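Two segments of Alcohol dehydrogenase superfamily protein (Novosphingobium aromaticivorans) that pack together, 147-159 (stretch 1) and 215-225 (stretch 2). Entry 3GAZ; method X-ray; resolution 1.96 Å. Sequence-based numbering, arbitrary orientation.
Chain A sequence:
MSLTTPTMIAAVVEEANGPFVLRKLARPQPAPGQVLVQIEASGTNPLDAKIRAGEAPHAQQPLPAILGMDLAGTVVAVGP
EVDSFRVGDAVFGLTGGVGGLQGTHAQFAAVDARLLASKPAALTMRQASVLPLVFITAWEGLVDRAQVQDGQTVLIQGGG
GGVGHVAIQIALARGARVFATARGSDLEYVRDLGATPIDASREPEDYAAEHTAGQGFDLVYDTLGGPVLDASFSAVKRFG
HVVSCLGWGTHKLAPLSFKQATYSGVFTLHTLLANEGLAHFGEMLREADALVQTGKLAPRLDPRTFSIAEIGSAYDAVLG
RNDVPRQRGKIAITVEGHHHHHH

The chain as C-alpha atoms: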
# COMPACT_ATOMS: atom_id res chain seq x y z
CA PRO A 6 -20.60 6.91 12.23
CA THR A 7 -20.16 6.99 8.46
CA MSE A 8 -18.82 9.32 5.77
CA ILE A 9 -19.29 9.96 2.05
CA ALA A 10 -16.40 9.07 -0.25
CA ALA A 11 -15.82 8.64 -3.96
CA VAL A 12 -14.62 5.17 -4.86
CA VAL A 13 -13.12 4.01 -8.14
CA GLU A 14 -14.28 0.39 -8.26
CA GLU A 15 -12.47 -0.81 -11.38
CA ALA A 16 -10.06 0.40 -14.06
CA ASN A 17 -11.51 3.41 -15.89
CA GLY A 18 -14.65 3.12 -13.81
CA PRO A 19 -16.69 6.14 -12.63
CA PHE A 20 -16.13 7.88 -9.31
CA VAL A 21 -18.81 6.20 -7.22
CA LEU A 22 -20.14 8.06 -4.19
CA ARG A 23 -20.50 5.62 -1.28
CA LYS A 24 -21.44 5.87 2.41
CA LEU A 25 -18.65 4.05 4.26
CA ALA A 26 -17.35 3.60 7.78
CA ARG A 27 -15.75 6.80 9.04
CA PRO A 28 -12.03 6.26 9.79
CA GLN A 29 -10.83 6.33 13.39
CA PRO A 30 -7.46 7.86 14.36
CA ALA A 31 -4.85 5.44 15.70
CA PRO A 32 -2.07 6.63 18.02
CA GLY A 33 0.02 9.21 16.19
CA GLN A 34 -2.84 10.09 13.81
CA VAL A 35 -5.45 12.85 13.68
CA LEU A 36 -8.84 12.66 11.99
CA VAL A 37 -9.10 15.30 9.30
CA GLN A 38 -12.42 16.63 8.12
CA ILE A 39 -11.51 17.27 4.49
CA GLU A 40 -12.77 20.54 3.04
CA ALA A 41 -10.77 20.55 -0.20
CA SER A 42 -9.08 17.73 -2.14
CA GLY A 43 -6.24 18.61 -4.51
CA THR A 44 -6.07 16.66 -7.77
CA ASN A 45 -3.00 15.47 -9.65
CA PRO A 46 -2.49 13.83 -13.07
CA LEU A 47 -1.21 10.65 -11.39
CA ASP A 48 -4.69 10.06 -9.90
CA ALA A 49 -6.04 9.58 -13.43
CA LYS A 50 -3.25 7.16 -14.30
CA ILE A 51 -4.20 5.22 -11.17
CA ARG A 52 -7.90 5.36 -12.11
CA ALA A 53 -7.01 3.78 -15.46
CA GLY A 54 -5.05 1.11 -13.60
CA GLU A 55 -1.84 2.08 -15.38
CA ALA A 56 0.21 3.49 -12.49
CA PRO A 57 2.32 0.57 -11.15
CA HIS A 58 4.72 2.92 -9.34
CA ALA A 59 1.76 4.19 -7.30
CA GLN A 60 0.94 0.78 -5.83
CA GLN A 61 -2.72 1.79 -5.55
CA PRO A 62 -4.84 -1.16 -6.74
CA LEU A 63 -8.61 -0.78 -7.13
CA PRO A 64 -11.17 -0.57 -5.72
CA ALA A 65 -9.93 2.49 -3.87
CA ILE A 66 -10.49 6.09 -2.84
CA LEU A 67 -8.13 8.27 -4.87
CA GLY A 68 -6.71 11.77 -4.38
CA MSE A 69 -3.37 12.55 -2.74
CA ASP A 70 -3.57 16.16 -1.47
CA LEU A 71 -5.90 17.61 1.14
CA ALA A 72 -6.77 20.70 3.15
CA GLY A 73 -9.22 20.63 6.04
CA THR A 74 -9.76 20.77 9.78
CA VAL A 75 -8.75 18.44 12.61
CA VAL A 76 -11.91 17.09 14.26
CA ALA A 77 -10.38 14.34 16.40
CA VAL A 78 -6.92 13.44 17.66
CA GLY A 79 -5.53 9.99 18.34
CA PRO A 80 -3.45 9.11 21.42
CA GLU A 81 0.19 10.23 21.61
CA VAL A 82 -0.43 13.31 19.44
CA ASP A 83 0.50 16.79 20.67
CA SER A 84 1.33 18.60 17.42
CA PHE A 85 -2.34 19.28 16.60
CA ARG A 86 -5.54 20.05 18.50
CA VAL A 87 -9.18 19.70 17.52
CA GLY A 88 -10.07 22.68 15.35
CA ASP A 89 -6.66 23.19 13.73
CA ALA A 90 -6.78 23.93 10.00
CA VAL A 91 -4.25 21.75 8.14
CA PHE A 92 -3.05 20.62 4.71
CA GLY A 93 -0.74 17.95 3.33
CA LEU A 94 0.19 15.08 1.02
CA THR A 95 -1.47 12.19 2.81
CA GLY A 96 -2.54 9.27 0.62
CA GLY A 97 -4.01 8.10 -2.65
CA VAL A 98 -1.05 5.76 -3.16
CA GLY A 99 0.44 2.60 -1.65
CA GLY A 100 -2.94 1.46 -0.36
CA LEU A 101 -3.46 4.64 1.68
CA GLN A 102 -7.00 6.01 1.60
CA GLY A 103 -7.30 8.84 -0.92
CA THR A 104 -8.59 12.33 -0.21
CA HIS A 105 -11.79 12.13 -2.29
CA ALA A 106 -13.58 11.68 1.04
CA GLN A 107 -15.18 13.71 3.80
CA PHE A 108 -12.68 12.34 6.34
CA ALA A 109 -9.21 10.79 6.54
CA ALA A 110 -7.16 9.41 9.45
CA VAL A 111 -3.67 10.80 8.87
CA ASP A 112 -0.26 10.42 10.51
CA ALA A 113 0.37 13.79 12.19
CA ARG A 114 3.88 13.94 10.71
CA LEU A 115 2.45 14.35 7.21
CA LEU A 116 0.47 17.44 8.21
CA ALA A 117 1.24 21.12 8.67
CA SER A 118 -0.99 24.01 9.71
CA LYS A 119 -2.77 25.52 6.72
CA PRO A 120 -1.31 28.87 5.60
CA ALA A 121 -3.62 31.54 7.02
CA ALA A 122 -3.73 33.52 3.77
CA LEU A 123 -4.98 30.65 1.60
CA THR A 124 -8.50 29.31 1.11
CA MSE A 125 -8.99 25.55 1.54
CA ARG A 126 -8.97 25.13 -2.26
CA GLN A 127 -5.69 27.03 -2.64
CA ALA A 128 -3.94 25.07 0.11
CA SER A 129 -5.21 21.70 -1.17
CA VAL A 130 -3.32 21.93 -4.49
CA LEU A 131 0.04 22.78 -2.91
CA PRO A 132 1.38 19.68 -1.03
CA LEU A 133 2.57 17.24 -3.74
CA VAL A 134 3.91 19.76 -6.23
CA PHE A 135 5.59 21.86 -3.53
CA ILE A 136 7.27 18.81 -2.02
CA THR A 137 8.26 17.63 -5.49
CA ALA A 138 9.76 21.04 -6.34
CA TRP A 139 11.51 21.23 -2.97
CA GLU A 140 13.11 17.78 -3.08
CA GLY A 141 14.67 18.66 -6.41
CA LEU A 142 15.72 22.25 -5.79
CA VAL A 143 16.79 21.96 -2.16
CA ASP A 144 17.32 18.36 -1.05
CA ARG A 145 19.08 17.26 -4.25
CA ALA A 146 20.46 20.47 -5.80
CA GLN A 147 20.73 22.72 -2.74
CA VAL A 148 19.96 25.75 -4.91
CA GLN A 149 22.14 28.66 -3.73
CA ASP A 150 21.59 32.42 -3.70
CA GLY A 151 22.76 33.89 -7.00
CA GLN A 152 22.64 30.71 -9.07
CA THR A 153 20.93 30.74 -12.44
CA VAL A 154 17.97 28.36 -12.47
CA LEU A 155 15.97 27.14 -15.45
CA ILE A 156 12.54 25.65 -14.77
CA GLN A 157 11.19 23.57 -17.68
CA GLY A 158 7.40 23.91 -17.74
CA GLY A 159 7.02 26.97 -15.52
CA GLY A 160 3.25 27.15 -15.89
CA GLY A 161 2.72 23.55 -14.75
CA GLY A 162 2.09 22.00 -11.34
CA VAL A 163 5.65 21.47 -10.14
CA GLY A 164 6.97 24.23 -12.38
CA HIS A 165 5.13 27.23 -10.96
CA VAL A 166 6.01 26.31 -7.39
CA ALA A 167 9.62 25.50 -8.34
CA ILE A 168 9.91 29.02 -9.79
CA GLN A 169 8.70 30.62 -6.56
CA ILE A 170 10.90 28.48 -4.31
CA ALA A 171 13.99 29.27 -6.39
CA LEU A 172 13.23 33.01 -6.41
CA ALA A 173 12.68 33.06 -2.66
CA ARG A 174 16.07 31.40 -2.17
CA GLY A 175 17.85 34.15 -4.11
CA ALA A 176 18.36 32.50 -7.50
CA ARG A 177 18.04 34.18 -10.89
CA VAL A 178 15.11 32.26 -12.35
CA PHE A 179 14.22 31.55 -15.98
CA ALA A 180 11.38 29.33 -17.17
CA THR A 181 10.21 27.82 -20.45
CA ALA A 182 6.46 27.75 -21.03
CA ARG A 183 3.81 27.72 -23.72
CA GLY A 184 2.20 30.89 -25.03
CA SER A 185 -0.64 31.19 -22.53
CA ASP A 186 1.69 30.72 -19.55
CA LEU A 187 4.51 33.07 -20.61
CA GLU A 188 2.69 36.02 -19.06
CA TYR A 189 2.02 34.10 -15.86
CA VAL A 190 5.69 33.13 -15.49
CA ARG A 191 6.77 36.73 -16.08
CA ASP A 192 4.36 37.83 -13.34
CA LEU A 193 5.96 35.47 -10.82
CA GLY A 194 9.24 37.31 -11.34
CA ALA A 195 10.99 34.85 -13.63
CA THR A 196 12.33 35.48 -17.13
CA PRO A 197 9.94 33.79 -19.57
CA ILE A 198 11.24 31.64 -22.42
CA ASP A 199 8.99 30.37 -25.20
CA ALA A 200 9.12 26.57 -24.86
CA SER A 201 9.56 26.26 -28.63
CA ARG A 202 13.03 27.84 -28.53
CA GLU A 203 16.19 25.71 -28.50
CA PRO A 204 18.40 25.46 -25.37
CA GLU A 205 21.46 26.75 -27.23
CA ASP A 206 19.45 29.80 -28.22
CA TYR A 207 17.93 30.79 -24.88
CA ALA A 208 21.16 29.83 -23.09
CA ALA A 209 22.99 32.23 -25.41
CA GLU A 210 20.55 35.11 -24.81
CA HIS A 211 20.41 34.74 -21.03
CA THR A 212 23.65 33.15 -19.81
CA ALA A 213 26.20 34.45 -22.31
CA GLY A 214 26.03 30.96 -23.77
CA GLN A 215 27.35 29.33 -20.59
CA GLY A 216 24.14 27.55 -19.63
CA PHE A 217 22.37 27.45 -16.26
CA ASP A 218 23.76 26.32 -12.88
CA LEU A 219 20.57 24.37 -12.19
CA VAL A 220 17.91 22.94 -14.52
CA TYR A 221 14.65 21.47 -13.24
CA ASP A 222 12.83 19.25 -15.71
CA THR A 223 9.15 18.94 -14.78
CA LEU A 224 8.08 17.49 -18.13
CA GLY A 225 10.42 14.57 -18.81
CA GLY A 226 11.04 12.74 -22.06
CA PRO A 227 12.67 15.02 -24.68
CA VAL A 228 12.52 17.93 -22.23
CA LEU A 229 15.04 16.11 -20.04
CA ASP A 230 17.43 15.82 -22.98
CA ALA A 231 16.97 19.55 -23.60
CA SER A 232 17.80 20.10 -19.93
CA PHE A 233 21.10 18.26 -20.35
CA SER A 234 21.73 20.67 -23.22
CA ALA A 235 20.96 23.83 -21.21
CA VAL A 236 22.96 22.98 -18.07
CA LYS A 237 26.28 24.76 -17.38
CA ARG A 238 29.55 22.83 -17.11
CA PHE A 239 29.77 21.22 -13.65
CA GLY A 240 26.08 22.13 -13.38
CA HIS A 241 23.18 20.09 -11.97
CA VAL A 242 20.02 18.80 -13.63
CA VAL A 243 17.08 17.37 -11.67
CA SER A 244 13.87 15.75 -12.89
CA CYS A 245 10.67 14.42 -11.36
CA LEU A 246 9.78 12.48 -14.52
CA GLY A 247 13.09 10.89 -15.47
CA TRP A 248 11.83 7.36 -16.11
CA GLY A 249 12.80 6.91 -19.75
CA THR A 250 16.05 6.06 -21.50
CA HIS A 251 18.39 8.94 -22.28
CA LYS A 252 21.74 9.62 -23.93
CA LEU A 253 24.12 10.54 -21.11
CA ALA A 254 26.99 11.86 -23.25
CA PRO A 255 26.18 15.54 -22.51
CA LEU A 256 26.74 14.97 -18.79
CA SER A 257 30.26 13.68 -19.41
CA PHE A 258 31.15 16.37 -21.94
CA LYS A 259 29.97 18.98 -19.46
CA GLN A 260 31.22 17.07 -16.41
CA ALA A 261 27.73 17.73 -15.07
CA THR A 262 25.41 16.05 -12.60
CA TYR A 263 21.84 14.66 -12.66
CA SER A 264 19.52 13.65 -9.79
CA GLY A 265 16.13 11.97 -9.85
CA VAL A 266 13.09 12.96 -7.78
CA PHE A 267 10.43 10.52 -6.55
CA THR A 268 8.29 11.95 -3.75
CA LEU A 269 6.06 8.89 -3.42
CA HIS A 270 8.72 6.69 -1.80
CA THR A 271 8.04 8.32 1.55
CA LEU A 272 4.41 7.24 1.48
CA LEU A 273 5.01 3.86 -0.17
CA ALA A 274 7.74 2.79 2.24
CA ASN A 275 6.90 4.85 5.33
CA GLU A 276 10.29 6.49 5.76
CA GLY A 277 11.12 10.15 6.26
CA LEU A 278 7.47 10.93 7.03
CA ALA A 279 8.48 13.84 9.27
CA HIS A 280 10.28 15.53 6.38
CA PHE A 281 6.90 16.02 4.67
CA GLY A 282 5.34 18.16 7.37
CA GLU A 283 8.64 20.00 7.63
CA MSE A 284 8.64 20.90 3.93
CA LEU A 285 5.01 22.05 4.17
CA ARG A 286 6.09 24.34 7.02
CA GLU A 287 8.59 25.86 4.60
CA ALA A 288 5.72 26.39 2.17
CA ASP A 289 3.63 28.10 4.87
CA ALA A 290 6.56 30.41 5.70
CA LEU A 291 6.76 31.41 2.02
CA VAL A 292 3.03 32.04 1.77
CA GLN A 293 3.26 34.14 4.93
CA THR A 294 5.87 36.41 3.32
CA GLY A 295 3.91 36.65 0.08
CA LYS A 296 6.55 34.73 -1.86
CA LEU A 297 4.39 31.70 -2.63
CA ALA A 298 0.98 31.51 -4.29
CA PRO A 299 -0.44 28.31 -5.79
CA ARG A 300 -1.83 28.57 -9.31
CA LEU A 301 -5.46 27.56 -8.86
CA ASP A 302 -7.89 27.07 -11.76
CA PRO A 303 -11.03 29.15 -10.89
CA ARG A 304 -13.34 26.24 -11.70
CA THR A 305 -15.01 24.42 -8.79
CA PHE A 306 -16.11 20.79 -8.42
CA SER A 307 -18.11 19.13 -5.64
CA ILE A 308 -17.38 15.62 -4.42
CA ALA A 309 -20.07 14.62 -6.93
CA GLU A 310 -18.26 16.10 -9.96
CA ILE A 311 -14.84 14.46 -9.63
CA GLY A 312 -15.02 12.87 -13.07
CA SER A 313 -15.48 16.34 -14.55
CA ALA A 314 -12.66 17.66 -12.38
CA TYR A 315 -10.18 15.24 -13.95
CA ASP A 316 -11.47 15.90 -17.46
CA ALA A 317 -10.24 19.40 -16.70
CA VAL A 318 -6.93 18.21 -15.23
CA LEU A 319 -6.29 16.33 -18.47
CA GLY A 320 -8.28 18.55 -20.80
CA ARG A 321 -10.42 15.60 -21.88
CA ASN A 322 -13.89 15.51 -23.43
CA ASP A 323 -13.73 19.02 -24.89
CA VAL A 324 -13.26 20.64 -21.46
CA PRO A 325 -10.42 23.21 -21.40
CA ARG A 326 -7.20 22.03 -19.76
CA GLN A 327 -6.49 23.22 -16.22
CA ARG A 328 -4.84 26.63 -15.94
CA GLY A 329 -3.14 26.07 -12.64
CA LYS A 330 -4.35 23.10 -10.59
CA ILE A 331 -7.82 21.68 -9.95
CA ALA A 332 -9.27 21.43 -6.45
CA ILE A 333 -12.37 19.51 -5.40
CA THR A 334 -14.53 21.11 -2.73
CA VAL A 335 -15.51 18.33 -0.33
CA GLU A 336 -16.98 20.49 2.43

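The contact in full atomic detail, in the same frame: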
# COMPACT_ATOMS: atom_id res chain seq x y z
N GLN A 147 20.32 21.70 -3.70
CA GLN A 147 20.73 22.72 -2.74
C GLN A 147 20.91 24.07 -3.43
O GLN A 147 21.95 24.71 -3.28
CB GLN A 147 22.04 22.31 -2.06
CG GLN A 147 21.91 21.15 -1.09
CD GLN A 147 22.74 19.95 -1.50
OE1 GLN A 147 23.96 20.03 -1.60
NE2 GLN A 147 22.07 18.82 -1.73
N VAL A 148 19.90 24.48 -4.19
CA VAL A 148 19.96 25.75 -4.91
C VAL A 148 20.50 26.85 -3.99
O VAL A 148 20.02 27.02 -2.87
CB VAL A 148 18.57 26.14 -5.47
CG1 VAL A 148 17.59 26.39 -4.33
CG2 VAL A 148 18.69 27.37 -6.37
N GLN A 149 21.50 27.58 -4.48
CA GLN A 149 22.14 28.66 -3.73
C GLN A 149 21.77 30.05 -4.24
O GLN A 149 21.42 30.23 -5.41
CB GLN A 149 23.66 28.53 -3.79
CG GLN A 149 24.25 27.25 -3.22
CD GLN A 149 24.01 27.10 -1.73
OE1 GLN A 149 22.94 26.67 -1.30
NE2 GLN A 149 25.01 27.47 -0.94
N ASP A 150 21.87 31.03 -3.36
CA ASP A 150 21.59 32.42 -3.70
C ASP A 150 22.52 32.86 -4.84
O ASP A 150 23.73 32.65 -4.77
CB ASP A 150 21.81 33.30 -2.47
CG ASP A 150 21.69 34.78 -2.79
OD1 ASP A 150 20.60 35.21 -3.22
OD2 ASP A 150 22.69 35.50 -2.61
N GLY A 151 21.95 33.44 -5.89
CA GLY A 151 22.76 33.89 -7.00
C GLY A 151 22.92 32.93 -8.16
O GLY A 151 23.41 33.32 -9.22
N GLN A 152 22.52 31.67 -7.99
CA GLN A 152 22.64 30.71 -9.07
C GLN A 152 21.57 30.93 -10.12
O GLN A 152 20.48 31.41 -9.81
CB GLN A 152 22.53 29.27 -8.55
CG GLN A 152 23.71 28.79 -7.73
CD GLN A 152 23.56 27.33 -7.32
OE1 GLN A 152 22.52 26.93 -6.79
NE2 GLN A 152 24.59 26.54 -7.55
N THR A 153 21.89 30.60 -11.36
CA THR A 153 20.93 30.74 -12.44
C THR A 153 20.15 29.43 -12.47
O THR A 153 20.74 28.35 -12.49
CB THR A 153 21.62 30.96 -13.79
OG1 THR A 153 22.59 29.92 -14.01
CG2 THR A 153 22.31 32.32 -13.82
N VAL A 154 18.83 29.53 -12.47
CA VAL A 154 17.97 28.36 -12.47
C VAL A 154 16.98 28.38 -13.62
O VAL A 154 16.33 29.39 -13.87
CB VAL A 154 17.16 28.25 -11.14
CG1 VAL A 154 16.19 27.08 -11.20
CG2 VAL A 154 18.12 28.09 -9.96
N LEU A 155 16.89 27.27 -14.33
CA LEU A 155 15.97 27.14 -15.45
C LEU A 155 14.90 26.11 -15.10
O LEU A 155 15.22 24.95 -14.85
CB LEU A 155 16.71 26.68 -16.71
CG LEU A 155 15.82 26.35 -17.90
CD1 LEU A 155 15.12 27.62 -18.39
CD2 LEU A 155 16.64 25.72 -19.02
N ILE A 156 13.65 26.55 -15.07
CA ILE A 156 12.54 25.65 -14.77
C ILE A 156 11.84 25.31 -16.09
O ILE A 156 11.33 26.21 -16.76
CB ILE A 156 11.50 26.29 -13.83
CG1 ILE A 156 12.16 26.70 -12.51
CG2 ILE A 156 10.35 25.31 -13.58
CD1 ILE A 156 12.74 25.55 -11.73
N GLN A 157 11.84 24.03 -16.45
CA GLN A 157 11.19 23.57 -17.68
C GLN A 157 9.72 23.29 -17.38
O GLN A 157 9.41 22.36 -16.63
CB GLN A 157 11.87 22.30 -18.18
CG GLN A 157 13.36 22.46 -18.44
CD GLN A 157 13.67 23.06 -19.80
OE1 GLN A 157 13.02 24.00 -20.24
NE2 GLN A 157 14.68 22.51 -20.48
N GLY A 158 8.83 24.08 -17.97
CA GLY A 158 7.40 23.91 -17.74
C GLY A 158 6.96 24.76 -16.56
O GLY A 158 6.28 24.28 -15.65
N GLY A 159 7.34 26.04 -16.60
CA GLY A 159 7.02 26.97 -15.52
C GLY A 159 5.56 27.22 -15.20
O GLY A 159 5.25 27.68 -14.11
N GLN A 215 26.76 30.24 -21.56
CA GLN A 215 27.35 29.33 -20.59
C GLN A 215 26.40 28.21 -20.16
O GLN A 215 26.82 27.08 -19.91
CB GLN A 215 27.78 30.09 -19.33
CG GLN A 215 28.89 31.10 -19.53
CD GLN A 215 30.15 30.48 -20.10
OE1 GLN A 215 30.41 30.57 -21.30
NE2 GLN A 215 30.94 29.84 -19.24
N GLY A 216 25.12 28.53 -20.08
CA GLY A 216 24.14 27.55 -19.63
C GLY A 216 23.72 27.96 -18.23
O GLY A 216 24.18 28.98 -17.72
N PHE A 217 22.87 27.15 -17.60
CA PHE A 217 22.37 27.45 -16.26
C PHE A 217 22.98 26.55 -15.18
O PHE A 217 23.24 25.37 -15.42
CB PHE A 217 20.85 27.28 -16.25
CG PHE A 217 20.13 28.08 -17.31
CD1 PHE A 217 19.62 29.35 -17.02
CD2 PHE A 217 19.98 27.57 -18.59
CE1 PHE A 217 18.97 30.09 -18.01
CE2 PHE A 217 19.33 28.31 -19.58
CZ PHE A 217 18.83 29.57 -19.29
N ASP A 218 23.20 27.10 -13.99
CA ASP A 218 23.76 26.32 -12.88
C ASP A 218 22.86 25.15 -12.52
O ASP A 218 23.33 24.05 -12.21
CB ASP A 218 23.93 27.18 -11.63
CG ASP A 218 24.90 28.33 -11.81
OD1 ASP A 218 26.01 28.10 -12.35
OD2 ASP A 218 24.56 29.46 -11.41
N LEU A 219 21.55 25.39 -12.55
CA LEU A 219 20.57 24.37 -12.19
C LEU A 219 19.39 24.31 -13.15
O LEU A 219 18.81 25.34 -13.48
CB LEU A 219 20.06 24.64 -10.77
CG LEU A 219 19.01 23.73 -10.14
CD1 LEU A 219 19.51 22.28 -10.10
CD2 LEU A 219 18.71 24.23 -8.73
N VAL A 220 19.05 23.11 -13.62
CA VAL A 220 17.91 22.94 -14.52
C VAL A 220 16.92 21.95 -13.93
O VAL A 220 17.28 20.82 -13.60
CB VAL A 220 18.34 22.40 -15.91
CG1 VAL A 220 17.11 22.23 -16.80
CG2 VAL A 220 19.34 23.36 -16.57
N TYR A 221 15.67 22.37 -13.78
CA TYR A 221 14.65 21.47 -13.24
C TYR A 221 13.66 21.06 -14.32
O TYR A 221 12.86 21.87 -14.78
CB TYR A 221 13.89 22.12 -12.07
CG TYR A 221 13.16 21.11 -11.20
CD1 TYR A 221 12.41 20.08 -11.77
CD2 TYR A 221 13.22 21.18 -9.81
CE1 TYR A 221 11.74 19.14 -10.98
CE2 TYR A 221 12.55 20.25 -9.01
CZ TYR A 221 11.82 19.23 -9.60
OH TYR A 221 11.17 18.30 -8.82
N ASP A 222 13.72 19.79 -14.71
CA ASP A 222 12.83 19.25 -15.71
C ASP A 222 11.56 18.75 -15.04
O ASP A 222 11.60 17.83 -14.23
CB ASP A 222 13.50 18.08 -16.44
CG ASP A 222 12.52 17.26 -17.25
OD1 ASP A 222 11.68 17.86 -17.95
OD2 ASP A 222 12.60 16.02 -17.20
N THR A 223 10.42 19.37 -15.37
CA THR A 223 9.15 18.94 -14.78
C THR A 223 8.30 18.25 -15.84
O THR A 223 7.17 17.86 -15.56
CB THR A 223 8.32 20.12 -14.24
OG1 THR A 223 7.71 20.82 -15.33
CG2 THR A 223 9.19 21.07 -13.44
N LEU A 224 8.84 18.10 -17.04
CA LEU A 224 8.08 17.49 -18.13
C LEU A 224 8.57 16.10 -18.54
O LEU A 224 7.77 15.25 -18.92
CB LEU A 224 8.09 18.43 -19.35
CG LEU A 224 7.37 19.76 -19.11
CD1 LEU A 224 7.61 20.72 -20.27
CD2 LEU A 224 5.88 19.50 -18.93
N GLY A 225 9.88 15.87 -18.46
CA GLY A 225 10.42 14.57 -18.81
C GLY A 225 10.58 14.33 -20.30
O GLY A 225 10.43 15.25 -21.11
O HOH W 1 24.57 30.73 -15.62
O HOH W 2 5.21 21.59 -14.19

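The two stretches meet as neighbouring parallel strands, 153-157 beside 219-222, with axes 12° apart and 4.7 Å at closest approach. The register follows from the backbone hydrogen bonds: Leu 219 N to Thr 153 O (3.1 Å), Leu 155 N to Leu 219 O (2.9 Å), Tyr 221 N to Leu 155 O (2.8 Å) and Gln 157 N to Tyr 221 O (2.9 Å). The last three have N-H...O angles of 167-169°, so the ladder is nearly ideal over its middle. Leu 155 uses both its N and its O across the gap, whereas Val 154 and Val 220 approach through CA: Val 154 CA lies 3.3 Å from Leu 219 O, and Val 220 CA 3.4 Å from Leu 155 O, both CA-H...O contacts.

Side chains alternate between the faces. Val 154, Ile 156, Leu 219 and Tyr 221 share one. There Leu 219 (chi1 t, chi2 p) places CB 4.0 Å from Val 154 CG2 and CD2 3.8 Å from Val 148 CB, so it touches both the strand and the loop before it. Ile 156 is m at chi1 and chi2; although its CA-to-CB bond points to the face, this conformation brings the chain end back, with CD1 3.6 Å from Tyr 221 CB. Tyr 221, with chi1 at -162°, instead carries its ring away from the partner strand, and its hydroxyl is hydrogen-bonded elsewhere in the structure.

On the other face, Leu 155 (chi1 t, chi2 p) sets CD2 4.2 Å from Val 220 CG1. Its CB sits over one face of the Phe 217 ring, 3.9 Å from the centroid and only 15° off the normal, which identifies a CH-pi contact. Phe 217 reaches this position with CA-to-CB toward the partner, chi1 m and chi2 -94°. Gln 157, m at chi1 and chi2, packs its CG 4.1 Å from Val 220 CG1 while its amide leads away to partners elsewhere in the structure.

Polar side chains secure both ends. Where the chain turns at Asp 218, chi1 m directs the carboxylate to the other stretch, and Thr 153 N donates to Asp 218 OD2 (2.9 Å, 164°). Reciprocally, Asp 218 N donates to Thr 153 OG1 (2.9 Å, 167°), which the p rotamer of Thr 153 makes available. A water lies 2.7 Å from that OG1 and donates to Gly 216 O at 2.8 Å.

At the far end, Thr 223, also p, donates from OG1 to Gln 157 O at 2.6 Å; the backbone bond from Thr 223 N to the same oxygen is weak, at 3.4 Å and 145°. A second water donates to Thr 223 OG1 (2.9 Å) and Gly 158 O (3.2 Å). Gly 158 has phi/psi of 91/50, where a CB would jam against the carbonyl of Gln 157; an ideal CB would also fall 2.8 Å from Thr 223 OG1, a clash. The absent side chain thus leaves room for the threonine hydroxyl.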